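Local coordinates for uncharacterized protein (Staphylococcus aureus subsp. aureus, PDB 3H04) that is of unknown function but belongs to the BD-FAE family of alpha/beta hydrolases and is probably a serine hydrolase, at residues P50-I55 with D249-P254; G121-Y126 with R263-F268. One frame throughout, in Å; residues are numbered along the deposited sequence.

Interaction 1 (P50-I55 with D249-P254)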
ATOM      1  N   PRO A  50      14.142  -4.568   8.803  1.00 25.85           N
ATOM      2  CA  PRO A  50      14.770  -5.888   8.667  1.00 25.30           C
ATOM      3  C   PRO A  50      14.079  -6.964   9.501  1.00 23.81           C
ATOM      4  O   PRO A  50      13.966  -8.129   9.072  1.00 23.08           O
ATOM      5  CB  PRO A  50      16.191  -5.646   9.218  1.00 25.25           C
ATOM      6  CG  PRO A  50      16.433  -4.199   8.972  1.00 26.50           C
ATOM      7  CD  PRO A  50      15.119  -3.518   9.148  1.00 25.49           C
ATOM      8  N   GLN A  51      13.634  -6.584  10.692  1.00 23.06           N
ATOM      9  CA  GLN A  51      12.982  -7.545  11.599  1.00 23.41           C
ATOM     10  C   GLN A  51      11.682  -8.095  11.000  1.00 22.23           C
ATOM     11  O   GLN A  51      11.384  -9.290  11.154  1.00 20.20           O
ATOM     12  CB  GLN A  51      12.719  -6.919  12.985  1.00 23.65           C
ATOM     13  CG  GLN A  51      13.999  -6.721  13.749  1.00 28.07           C
ATOM     14  CD  GLN A  51      13.879  -5.706  14.858  1.00 32.76           C
ATOM     15  OE1 GLN A  51      14.488  -4.640  14.786  1.00 38.63           O
ATOM     16  NE2 GLN A  51      13.095  -6.021  15.885  1.00 32.10           N
ATOM     17  N   TYR A  52      10.935  -7.237  10.296  1.00 21.36           N
ATOM     18  CA  TYR A  52       9.684  -7.672   9.661  1.00 20.30           C
ATOM     19  C   TYR A  52      10.003  -8.557   8.481  1.00 20.76           C
ATOM     20  O   TYR A  52       9.327  -9.580   8.246  1.00 19.19           O
ATOM     21  CB  TYR A  52       8.886  -6.485   9.186  1.00 21.48           C
ATOM     22  CG  TYR A  52       8.521  -5.522  10.271  1.00 19.63           C
ATOM     23  CD1 TYR A  52       8.490  -5.902  11.608  1.00 24.20           C
ATOM     24  CD2 TYR A  52       8.194  -4.217   9.960  1.00 23.23           C
ATOM     25  CE1 TYR A  52       8.163  -4.981  12.606  1.00 21.75           C
ATOM     26  CE2 TYR A  52       7.885  -3.304  10.940  1.00 20.81           C
ATOM     27  CZ  TYR A  52       7.884  -3.689  12.257  1.00 23.01           C
ATOM     28  OH  TYR A  52       7.546  -2.766  13.224  1.00 23.46           O
ATOM     29  N   ILE A  53      11.048  -8.173   7.742  1.00 19.66           N
ATOM     30  CA  ILE A  53      11.476  -8.985   6.623  1.00 21.37           C
ATOM     31  C   ILE A  53      11.893 -10.381   7.079  1.00 21.69           C
ATOM     32  O   ILE A  53      11.599 -11.382   6.407  1.00 22.69           O
ATOM     33  CB  ILE A  53      12.618  -8.339   5.842  1.00 21.43           C
ATOM     34  CG1 ILE A  53      12.132  -7.052   5.167  1.00 22.63           C
ATOM     35  CG2 ILE A  53      13.106  -9.305   4.767  1.00 21.80           C
ATOM     36  CD1 ILE A  53      13.219  -6.219   4.517  1.00 21.09           C
ATOM     37  N   ASP A  54      12.621 -10.468   8.190  1.00 22.52           N
ATOM     38  CA  ASP A  54      13.008 -11.792   8.701  1.00 22.53           C
ATOM     39  C   ASP A  54      11.818 -12.682   9.044  1.00 22.48           C
ATOM     40  O   ASP A  54      11.813 -13.867   8.722  1.00 23.26           O
ATOM     41  CB  ASP A  54      13.929 -11.672   9.906  1.00 23.11           C
ATOM     42  CG  ASP A  54      15.312 -11.187   9.526  1.00 23.78           C
ATOM     43  OD1 ASP A  54      15.670 -11.291   8.337  1.00 29.79           O
ATOM     44  OD2 ASP A  54      16.043 -10.699  10.401  1.00 27.17           O
ATOM     45  N   ILE A  55      10.803 -12.120   9.681  1.00 20.99           N
ATOM     46  CA  ILE A  55       9.578 -12.899   9.945  1.00 20.87           C
ATOM     47  C   ILE A  55       8.867 -13.379   8.651  1.00 20.76           C
ATOM     48  O   ILE A  55       8.473 -14.553   8.536  1.00 20.36           O
ATOM     49  CB  ILE A  55       8.639 -12.091  10.881  1.00 20.90           C
ATOM     50  CG1 ILE A  55       9.273 -12.010  12.288  1.00 21.02           C
ATOM     51  CG2 ILE A  55       7.183 -12.692  10.951  1.00 20.39           C
ATOM     52  CD1 ILE A  55       8.768 -10.855  13.109  1.00 18.99           C
ATOM     53  N   ASP A 249       0.821   4.415  11.452  1.00 17.60           N
ATOM     54  CA  ASP A 249       1.814   3.343  11.256  1.00 19.27           C
ATOM     55  C   ASP A 249       2.351   2.823  12.602  1.00 19.65           C
ATOM     56  O   ASP A 249       3.456   3.161  13.085  1.00 18.70           O
ATOM     57  CB  ASP A 249       2.898   3.750  10.231  1.00 21.60           C
ATOM     58  CG  ASP A 249       3.576   5.084  10.565  1.00 25.46           C
ATOM     59  OD1 ASP A 249       2.896   5.966  11.160  1.00 22.20           O
ATOM     60  OD2 ASP A 249       4.797   5.217  10.279  1.00 23.03           O
ATOM     61  N   PHE A 250       1.525   1.988  13.216  1.00 18.25           N
ATOM     62  CA  PHE A 250       1.814   1.452  14.551  1.00 19.85           C
ATOM     63  C   PHE A 250       3.113   0.628  14.576  1.00 20.25           C
ATOM     64  O   PHE A 250       3.683   0.423  15.647  1.00 18.57           O
ATOM     65  CB  PHE A 250       0.657   0.540  15.040  1.00 20.28           C
ATOM     66  CG  PHE A 250       0.418  -0.675  14.161  1.00 22.73           C
ATOM     67  CD1 PHE A 250       1.163  -1.858  14.336  1.00 22.07           C
ATOM     68  CD2 PHE A 250      -0.551  -0.658  13.179  1.00 22.22           C
ATOM     69  CE1 PHE A 250       0.963  -2.955  13.515  1.00 18.96           C
ATOM     70  CE2 PHE A 250      -0.754  -1.768  12.348  1.00 20.43           C
ATOM     71  CZ  PHE A 250      -0.001  -2.907  12.504  1.00 20.44           C
ATOM     72  N   ASP A 251       3.521   0.160  13.389  1.00 19.75           N
ATOM     73  CA  ASP A 251       4.723  -0.642  13.169  1.00 20.70           C
ATOM     74  C   ASP A 251       5.915   0.171  12.714  1.00 21.52           C
ATOM     75  O   ASP A 251       6.899  -0.382  12.236  1.00 20.98           O
ATOM     76  CB  ASP A 251       4.438  -1.745  12.140  1.00 20.06           C
ATOM     77  CG  ASP A 251       4.023  -1.194  10.758  1.00 19.11           C
ATOM     78  OD1 ASP A 251       3.483  -0.051  10.654  1.00 17.16           O
ATOM     79  OD2 ASP A 251       4.179  -1.957   9.783  1.00 17.46           O
ATOM     80  N   ARG A 252       5.854   1.477  12.859  1.00 22.99           N
ATOM     81  CA  ARG A 252       7.015   2.302  12.512  1.00 23.93           C
ATOM     82  C   ARG A 252       8.302   1.737  13.168  1.00 24.88           C
ATOM     83  O   ARG A 252       9.353   1.666  12.506  1.00 24.33           O
ATOM     84  CB  ARG A 252       6.778   3.733  12.934  1.00 23.73           C
ATOM     85  CG  ARG A 252       7.928   4.637  12.686  1.00 27.34           C
ATOM     86  CD  ARG A 252       7.591   6.005  13.153  1.00 27.73           C
ATOM     87  NE  ARG A 252       6.358   6.521  12.540  1.00 26.37           N
ATOM     88  CZ  ARG A 252       5.824   7.681  12.885  1.00 27.23           C
ATOM     89  NH1 ARG A 252       6.459   8.444  13.794  1.00 22.96           N
ATOM     90  NH2 ARG A 252       4.688   8.092  12.322  1.00 28.20           N
ATOM     91  N   ARG A 253       8.224   1.325  14.440  1.00 25.64           N
ATOM     92  CA  ARG A 253       9.330   0.605  15.117  1.00 26.28           C
ATOM     93  C   ARG A 253       9.013  -0.845  15.472  1.00 27.40           C
ATOM     94  O   ARG A 253       7.893  -1.176  15.871  1.00 28.37           O
ATOM     95  CB  ARG A 253       9.721   1.336  16.381  1.00 27.24           C
ATOM     96  CG  ARG A 253      10.204   2.720  16.082  1.00 28.98           C
ATOM     97  CD  ARG A 253       9.917   3.674  17.164  1.00 32.56           C
ATOM     98  NE  ARG A 253      10.855   3.481  18.247  1.00 35.04           N
ATOM     99  CZ  ARG A 253      11.719   4.382  18.698  1.00 34.38           C
ATOM    100  NH1 ARG A 253      11.790   5.605  18.185  1.00 33.53           N
ATOM    101  NH2 ARG A 253      12.501   4.052  19.720  1.00 33.61           N
ATOM    102  N   PRO A 254      10.007  -1.721  15.389  1.00 27.84           N
ATOM    103  CA  PRO A 254       9.698  -3.130  15.610  1.00 28.32           C
ATOM    104  C   PRO A 254       9.491  -3.488  17.079  1.00 27.94           C
ATOM    105  O   PRO A 254      10.195  -4.375  17.624  1.00 29.00           O
ATOM    106  CB  PRO A 254      10.903  -3.849  14.975  1.00 28.51           C
ATOM    107  CG  PRO A 254      11.879  -2.777  14.579  1.00 29.39           C
ATOM    108  CD  PRO A 254      11.436  -1.496  15.123  1.00 27.89           C
TER
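Asp249 opens a type I beta turn that runs to Arg252 and is closed by the backbone bond from Arg252 N to Asp249 O (2.9 Å). A side-chain clasp doubles this closure: the guanidinium of Arg252 meets the carboxylate of Asp249 side-on, NE reaching OD2 and NH2 reaching OD1, each at 3.0 Å. Within the turn, Phe250 packs its ring against Phe125 and against Ala215 and Cys217 of strand 212-217. Asp251 then presents its carbonyl to helix 50-56, and the hydroxyl of Tyr52 donates to it, with OH 2.7 Å from Asp251 O. The carbonyl oxygen lies in the plane of the tyrosine ring, at its edge, whereas the donor stands 30° out of the carbonyl plane. The carboxylate of Asp251 is engaged elsewhere, by Tyr126, Tyr262 and Arg103, so the loop is gripped through backbone and side chain alike. At Arg253 the chain turns its carbonyl oxygen to the same ring edge. Pro254 ends the segment against the helix: its CB lies 3.8 Å from Tyr52 CE1, and its CG is 3.2 Å from OE1 of Gln51, whose extended chain crosses the proline at about a right angle. Tyr52 itself stacks on Tyr262 of helix 256-273. A loop after the last strand, directly after His248, a probable catalytic histidine, and leading into the C-terminal helix, is characteristic of the alpha/beta-hydrolase fold.

Interaction 2 (G121-Y126 with R263-F268)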
ATOM      1  N   GLY A 121      -4.582 -14.166  -1.087  1.00 16.54           N
ATOM      2  CA  GLY A 121      -4.885 -13.392   0.108  1.00 16.39           C
ATOM      3  C   GLY A 121      -4.298 -12.008   0.071  1.00 16.75           C
ATOM      4  O   GLY A 121      -3.428 -11.720  -0.742  1.00 14.38           O
ATOM      5  N   VAL A 122      -4.771 -11.156   0.988  1.00 16.40           N
ATOM      6  CA  VAL A 122      -4.317  -9.780   1.087  1.00 16.98           C
ATOM      7  C   VAL A 122      -4.041  -9.436   2.530  1.00 16.65           C
ATOM      8  O   VAL A 122      -4.846  -9.802   3.426  1.00 16.07           O
ATOM      9  CB  VAL A 122      -5.414  -8.743   0.610  1.00 18.02           C
ATOM     10  CG1 VAL A 122      -4.886  -7.277   0.828  1.00 17.23           C
ATOM     11  CG2 VAL A 122      -5.759  -8.975  -0.858  1.00 18.96           C
ATOM     12  N   ILE A 123      -2.911  -8.764   2.761  1.00 15.08           N
ATOM     13  CA  ILE A 123      -2.548  -8.226   4.060  1.00 15.59           C
ATOM     14  C   ILE A 123      -2.659  -6.716   3.956  1.00 15.34           C
ATOM     15  O   ILE A 123      -1.964  -6.118   3.154  1.00 16.15           O
ATOM     16  CB  ILE A 123      -1.148  -8.616   4.479  1.00 16.54           C
ATOM     17  CG1 ILE A 123      -0.945 -10.133   4.270  1.00 20.20           C
ATOM     18  CG2 ILE A 123      -0.868  -8.109   5.926  1.00 17.41           C
ATOM     19  CD1 ILE A 123       0.470 -10.500   3.972  1.00 23.73           C
ATOM     20  N   ASP A 124      -3.562  -6.134   4.746  1.00 15.45           N
ATOM     21  CA  ASP A 124      -3.976  -4.720   4.673  1.00 16.37           C
ATOM     22  C   ASP A 124      -3.629  -4.078   5.983  1.00 16.70           C
ATOM     23  O   ASP A 124      -4.336  -4.269   6.989  1.00 17.03           O
ATOM     24  CB  ASP A 124      -5.490  -4.648   4.416  1.00 17.32           C
ATOM     25  CG  ASP A 124      -6.112  -3.266   4.640  1.00 18.07           C
ATOM     26  OD1 ASP A 124      -5.411  -2.232   4.775  1.00 18.62           O
ATOM     27  OD2 ASP A 124      -7.384  -3.251   4.715  1.00 21.04           O
ATOM     28  N   PHE A 125      -2.507  -3.344   5.991  1.00 16.70           N
ATOM     29  CA  PHE A 125      -2.125  -2.571   7.172  1.00 15.95           C
ATOM     30  C   PHE A 125      -2.606  -1.129   6.956  1.00 16.03           C
ATOM     31  O   PHE A 125      -2.123  -0.436   6.051  1.00 15.84           O
ATOM     32  CB  PHE A 125      -0.620  -2.583   7.397  1.00 16.69           C
ATOM     33  CG  PHE A 125      -0.087  -3.771   8.154  1.00 17.48           C
ATOM     34  CD1 PHE A 125      -0.793  -4.984   8.277  1.00 15.60           C
ATOM     35  CD2 PHE A 125       1.165  -3.675   8.743  1.00 18.10           C
ATOM     36  CE1 PHE A 125      -0.224  -6.092   8.965  1.00 15.90           C
ATOM     37  CE2 PHE A 125       1.703  -4.720   9.414  1.00 19.45           C
ATOM     38  CZ  PHE A 125       1.023  -5.943   9.537  1.00 14.31           C
ATOM     39  N   TYR A 126      -3.608  -0.717   7.741  1.00 14.27           N
ATOM     40  CA  TYR A 126      -4.122   0.643   7.779  1.00 14.84           C
ATOM     41  C   TYR A 126      -4.360   1.328   6.424  1.00 14.68           C
ATOM     42  O   TYR A 126      -4.014   2.513   6.233  1.00 16.37           O
ATOM     43  CB  TYR A 126      -3.327   1.548   8.709  1.00 14.28           C
ATOM     44  CG  TYR A 126      -1.823   1.362   8.709  1.00 14.73           C
ATOM     45  CD1 TYR A 126      -1.024   2.002   7.755  1.00 17.06           C
ATOM     46  CD2 TYR A 126      -1.215   0.489   9.592  1.00 12.48           C
ATOM     47  CE1 TYR A 126       0.392   1.824   7.707  1.00 14.41           C
ATOM     48  CE2 TYR A 126       0.197   0.328   9.569  1.00 17.06           C
ATOM     49  CZ  TYR A 126       0.980   1.002   8.638  1.00 18.48           C
ATOM     50  OH  TYR A 126       2.336   0.811   8.586  1.00 13.44           O
ATOM     51  N   ARG A 263       3.895 -11.810  13.201  1.00 19.02           N
ATOM     52  CA  ARG A 263       3.813 -13.259  13.378  1.00 19.10           C
ATOM     53  C   ARG A 263       2.408 -13.777  13.103  1.00 19.31           C
ATOM     54  O   ARG A 263       2.273 -14.799  12.480  1.00 19.13           O
ATOM     55  CB  ARG A 263       4.257 -13.682  14.765  1.00 19.78           C
ATOM     56  CG  ARG A 263       5.760 -13.569  14.924  1.00 20.65           C
ATOM     57  CD  ARG A 263       6.184 -14.153  16.246  1.00 23.71           C
ATOM     58  NE  ARG A 263       7.573 -13.834  16.567  1.00 24.79           N
ATOM     59  CZ  ARG A 263       8.643 -14.340  15.950  1.00 25.74           C
ATOM     60  NH1 ARG A 263       8.527 -15.188  14.934  1.00 25.38           N
ATOM     61  NH2 ARG A 263       9.858 -13.990  16.369  1.00 24.21           N
ATOM     62  N   LYS A 264       1.384 -13.020  13.490  1.00 18.61           N
ATOM     63  CA  LYS A 264       0.009 -13.356  13.136  1.00 19.42           C
ATOM     64  C   LYS A 264      -0.243 -13.306  11.612  1.00 18.65           C
ATOM     65  O   LYS A 264      -1.039 -14.076  11.097  1.00 18.73           O
ATOM     66  CB  LYS A 264      -0.980 -12.409  13.818  1.00 18.59           C
ATOM     67  CG  LYS A 264      -1.065 -12.508  15.308  1.00 21.77           C
ATOM     68  CD  LYS A 264      -2.069 -11.500  15.795  1.00 23.80           C
ATOM     69  CE  LYS A 264      -2.333 -11.642  17.265  1.00 25.93           C
ATOM     70  NZ  LYS A 264      -3.342 -12.639  17.460  1.00 27.52           N
ATOM     71  N   VAL A 265       0.457 -12.420  10.916  1.00 18.14           N
ATOM     72  CA  VAL A 265       0.358 -12.360   9.467  1.00 17.93           C
ATOM     73  C   VAL A 265       0.810 -13.688   8.859  1.00 18.32           C
ATOM     74  O   VAL A 265       0.106 -14.294   8.037  1.00 17.41           O
ATOM     75  CB  VAL A 265       1.151 -11.176   8.880  1.00 18.29           C
ATOM     76  CG1 VAL A 265       1.371 -11.373   7.387  1.00 15.76           C
ATOM     77  CG2 VAL A 265       0.392  -9.862   9.155  1.00 17.59           C
ATOM     78  N   VAL A 266       1.973 -14.152   9.297  1.00 18.11           N
ATOM     79  CA  VAL A 266       2.521 -15.430   8.853  1.00 19.03           C
ATOM     80  C   VAL A 266       1.614 -16.651   9.154  1.00 18.91           C
ATOM     81  O   VAL A 266       1.511 -17.595   8.335  1.00 19.81           O
ATOM     82  CB  VAL A 266       3.910 -15.633   9.447  1.00 18.00           C
ATOM     83  CG1 VAL A 266       4.415 -17.105   9.235  1.00 20.78           C
ATOM     84  CG2 VAL A 266       4.869 -14.605   8.829  1.00 20.07           C
ATOM     85  N   ASP A 267       0.993 -16.628  10.320  1.00 18.85           N
ATOM     86  CA  ASP A 267       0.002 -17.633  10.717  1.00 19.64           C
ATOM     87  C   ASP A 267      -1.144 -17.627   9.732  1.00 18.66           C
ATOM     88  O   ASP A 267      -1.624 -18.686   9.315  1.00 18.68           O
ATOM     89  CB  ASP A 267      -0.605 -17.323  12.081  1.00 20.82           C
ATOM     90  CG  ASP A 267       0.304 -17.653  13.264  1.00 23.27           C
ATOM     91  OD1 ASP A 267       1.349 -18.326  13.118  1.00 26.69           O
ATOM     92  OD2 ASP A 267      -0.078 -17.219  14.367  1.00 26.68           O
ATOM     93  N   PHE A 268      -1.591 -16.427   9.384  1.00 17.90           N
ATOM     94  CA  PHE A 268      -2.678 -16.244   8.392  1.00 16.30           C
ATOM     95  C   PHE A 268      -2.255 -16.804   7.034  1.00 15.81           C
ATOM     96  O   PHE A 268      -2.981 -17.581   6.425  1.00 14.24           O
ATOM     97  CB  PHE A 268      -3.057 -14.774   8.374  1.00 16.22           C
ATOM     98  CG  PHE A 268      -3.855 -14.321   7.179  1.00 16.03           C
ATOM     99  CD1 PHE A 268      -5.240 -14.227   7.241  1.00 18.34           C
ATOM    100  CD2 PHE A 268      -3.217 -13.872   6.036  1.00 17.91           C
ATOM    101  CE1 PHE A 268      -5.963 -13.723   6.133  1.00 17.85           C
ATOM    102  CE2 PHE A 268      -3.946 -13.398   4.968  1.00 18.74           C
ATOM    103  CZ  PHE A 268      -5.332 -13.330   5.049  1.00 16.77           C
TER
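Val265 forms the close-packed centre of this contact: both methyls touch Ile123, and CG2 also reaches the ring of Phe125. With CG1 anti to its backbone N (chi1 163°), that methyl turns to the tip of Ile123, where CD1 approaches to 3.6 Å. The other branch, CG2, lies 3.9 Å from Ile123 CG2 and meets the phenylalanine ring at its edge, 3.8 Å from Phe125 CE1. Phe125 and the valine thus come together tip to tip, while Ile123 and the valine cross obliquely. With CG1 of Ile123 beside the backbone N and the chain extended beyond it (chi2 150°), CD1 reaches the helix. The short axes run nearly antiparallel, at 163°, and approach to 10.2 Å, so the helix lies along the strand. This is the layering of an alpha/beta hydrolase: 121-125 is an inner strand of the mixed sheet, hydrogen-bonded to its neighbours 98-103 and 212-217, and helix 256-273 packs on one face, opposite helix 105-116, against which Val122 packs. Toward Gly121 the fit loosens. Phe268 brings its ring no nearer to Ile123 CG1 than 4.5 Å from CE2, and its CZ stays 3.9 Å from Val122 O; Pro211 is another neighbour of this ring. Arg263 and Asp267 take the solvent side of the helix, whereas Lys264 runs alongside Phe213 to a long, weak ion pair with Glu241.

Overall arrangement
Interactions 1 and 2 lie with their centres about 13 Å apart and touch directly. Their main junction is a probable hydrogen bond between Tyr126 OH and Asp251 OD1, 2.5 Å long, which ties Tyr126, the residue just after strand 121-125, to the loop 249-254. Phe250 packs on the same tyrosine, CE2 lying 3.6 Å from CD2 of Tyr126, and Ile55 O meets Val266 CG2 at 3.6 Å, so helix 256-273 bridges both contacts. Tyr126 also meets His248 edge-to-face and touches Asp220. With Ser104 on a nucleophile-elbow pattern, His248 and Asp220 probably form a Ser-His-Asp triad, which would place this junction in its second shell.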